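Side-chain contact in probable receptor YhhM (Klebsiella variicola At-22, PDB 3Q6C), which is of unknown function but is probably a receptor, and belongs to the DUF2500 (YhhM-like) family: residues A37-E42 with T73-F78. Residues are numbered along the deposited sequence; the frame is centred on the assembly and turned at random.
Sequences ASFRPE and TAFVAF
Phe39, Phe75 and Phe78 form an aromatic cluster on one face of an antiparallel sheet of five strands, ordered 48-52, 33-41, 2-15, 65-71 and 74-80. Phe39 lies on strand 33-41. The other two rings lie on strand 74-80, an outermost strand. The strands 2-15 and 65-71 come between them in the sheet, so the contact is made through side chains alone. This is consistent with a sheet curved so that this face is concave. No hydrogen bond crosses the contact. The nearest CA atoms, those of Phe39 and Phe78, are 9.5 Å apart.

All the contacts between the two strands are apolar. Phe39 is buried and reaches both partners with the far end of its ring. In Phe75 and Phe78 CG stands anti to the backbone N (chi1 172° and 171°), which brings CD2 and CE2 of Phe75 and CD1 of Phe78 against Phe39. The Phe39 and Phe75 rings are near parallel, with planes at 27°, but they are slid apart and barely overlap. Phe39 CZ meets the edge of the Phe75 ring, close to its plane. The Phe78 ring is tilted by 32° against Phe39, with centroids 5.5 Å apart.

Other apolar side chains extend the cluster. Leu68 of strand 65-71 touches Phe39 and Phe75, and Leu60 touches Phe39 and Phe78. Phe75 also packs on Phe50 and Leu52 of strand 48-52. Between Phe75 and Phe78 a classic beta bulge sets Val76 and Ala77 both opposite Ser69. The CA-CB bonds of Phe75 and Phe78, three residues apart, both point toward strand 33-41, as the bulge allows. The backbone N of Ala77 lies 3.4 Å above the plane of the Phe75 ring, toward its rim.

The ring of Phe39 divides its contacts: CZ lies 3.6 Å from Phe75 CE2, and the adjacent CE1 lies 3.6 Å from Phe78 CD1.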
loop_
_atom_site.group_PDB
_atom_site.type_symbol
_atom_site.label_atom_id
_atom_site.label_comp_id
_atom_site.label_asym_id
_atom_site.label_seq_id
_atom_site.Cartn_x
_atom_site.Cartn_y
_atom_site.Cartn_z
ATOM N N ALA A 37 -1.285 -3.974 -2.204
ATOM C CA ALA A 37 -1.005 -2.632 -2.682
ATOM C C ALA A 37 0.499 -2.472 -2.764
ATOM O O ALA A 37 1.233 -2.922 -1.882
ATOM C CB ALA A 37 -1.578 -1.612 -1.740
ATOM N N SER A 38 0.968 -1.848 -3.834
ATOM C CA SER A 38 2.397 -1.637 -3.983
ATOM C C SER A 38 2.727 -0.170 -3.823
ATOM O O SER A 38 2.017 0.692 -4.327
ATOM C CB SER A 38 2.885 -2.123 -5.346
ATOM O OG SER A 38 2.923 -3.535 -5.397
ATOM N N PHE A 39 3.806 0.102 -3.102
ATOM C CA PHE A 39 4.257 1.464 -2.887
ATOM C C PHE A 39 5.644 1.617 -3.488
ATOM O O PHE A 39 6.498 0.722 -3.371
ATOM C CB PHE A 39 4.269 1.760 -1.400
ATOM C CG PHE A 39 2.911 1.703 -0.783
ATOM C CD1 PHE A 39 2.080 2.821 -0.800
ATOM C CD2 PHE A 39 2.430 0.512 -0.234
ATOM C CE1 PHE A 39 0.784 2.755 -0.280
ATOM C CE2 PHE A 39 1.140 0.434 0.285
ATOM C CZ PHE A 39 0.312 1.559 0.263
ATOM N N ARG A 40 5.864 2.745 -4.150
ATOM C CA ARG A 40 7.146 2.997 -4.782
ATOM C C ARG A 40 7.719 4.343 -4.367
ATOM O O ARG A 40 6.988 5.310 -4.167
ATOM C CB ARG A 40 6.987 2.947 -6.302
ATOM C CG ARG A 40 8.232 3.297 -7.075
ATOM C CD ARG A 40 7.918 3.385 -8.540
ATOM N NE ARG A 40 7.482 2.101 -9.070
ATOM C CZ ARG A 40 6.693 1.976 -10.129
ATOM N NH1 ARG A 40 6.256 3.063 -10.755
ATOM N NH2 ARG A 40 6.355 0.771 -10.569
ATOM N N PRO A 41 9.046 4.418 -4.228
ATOM C CA PRO A 41 9.684 5.675 -3.833
ATOM C C PRO A 41 9.568 6.723 -4.940
ATOM O O PRO A 41 9.708 6.395 -6.122
ATOM C CB PRO A 41 11.140 5.265 -3.582
ATOM C CG PRO A 41 11.040 3.784 -3.247
ATOM C CD PRO A 41 10.018 3.310 -4.245
ATOM N N GLU A 42 9.310 7.973 -4.558
ATOM C CA GLU A 42 9.199 9.057 -5.529
ATOM C C GLU A 42 10.533 9.217 -6.262
ATOM O O GLU A 42 10.826 8.501 -7.224
ATOM C CB GLU A 42 8.851 10.389 -4.842
ATOM C CG GLU A 42 8.541 10.320 -3.355
ATOM C CD GLU A 42 9.389 11.296 -2.530
ATOM O OE1 GLU A 42 10.544 10.952 -2.160
ATOM O OE2 GLU A 42 8.900 12.414 -2.261
ATOM N N THR A 73 7.295 -5.983 6.733
ATOM C CA THR A 73 6.330 -6.177 5.656
ATOM C C THR A 73 4.905 -5.932 6.125
ATOM O O THR A 73 3.959 -6.325 5.448
ATOM C CB THR A 73 6.399 -7.598 5.082
ATOM O OG1 THR A 73 6.786 -8.518 6.118
ATOM C CG2 THR A 73 7.384 -7.654 3.932
ATOM N N ALA A 74 4.753 -5.279 7.276
ATOM C CA ALA A 74 3.431 -4.989 7.829
ATOM C C ALA A 74 3.019 -3.541 7.582
ATOM O O ALA A 74 3.620 -2.610 8.114
ATOM C CB ALA A 74 3.408 -5.283 9.336
ATOM N N PHE A 75 1.985 -3.365 6.773
ATOM C CA PHE A 75 1.477 -2.050 6.452
ATOM C C PHE A 75 0.886 -1.461 7.719
ATOM O O PHE A 75 0.075 -2.100 8.383
ATOM C CB PHE A 75 0.405 -2.181 5.360
ATOM C CG PHE A 75 -0.333 -0.909 5.064
ATOM C CD1 PHE A 75 -1.393 -0.507 5.864
ATOM C CD2 PHE A 75 0.051 -0.102 3.996
ATOM C CE1 PHE A 75 -2.069 0.689 5.614
ATOM C CE2 PHE A 75 -0.614 1.098 3.733
ATOM C CZ PHE A 75 -1.684 1.496 4.553
ATOM N N VAL A 76 1.296 -0.250 8.079
ATOM C CA VAL A 76 0.740 0.368 9.272
ATOM C C VAL A 76 -0.165 1.526 8.889
ATOM O O VAL A 76 -1.101 1.846 9.619
ATOM C CB VAL A 76 1.837 0.859 10.233
ATOM C CG1 VAL A 76 1.228 1.721 11.320
ATOM C CG2 VAL A 76 2.520 -0.329 10.872
ATOM N N ALA A 77 0.103 2.145 7.741
ATOM C CA ALA A 77 -0.719 3.254 7.278
ATOM C C ALA A 77 -0.129 3.998 6.096
ATOM O O ALA A 77 1.069 3.933 5.836
ATOM C CB ALA A 77 -0.960 4.233 8.407
ATOM N N PHE A 78 -0.998 4.682 5.363
ATOM C CA PHE A 78 -0.576 5.496 4.245
ATOM C C PHE A 78 -1.406 6.759 4.255
ATOM O O PHE A 78 -2.608 6.707 4.012
ATOM C CB PHE A 78 -0.791 4.830 2.902
ATOM C CG PHE A 78 -0.542 5.766 1.746
ATOM C CD1 PHE A 78 0.758 6.017 1.305
ATOM C CD2 PHE A 78 -1.598 6.471 1.159
ATOM C CE1 PHE A 78 1.006 6.956 0.298
ATOM C CE2 PHE A 78 -1.362 7.408 0.156
ATOM C CZ PHE A 78 -0.054 7.651 -0.274
#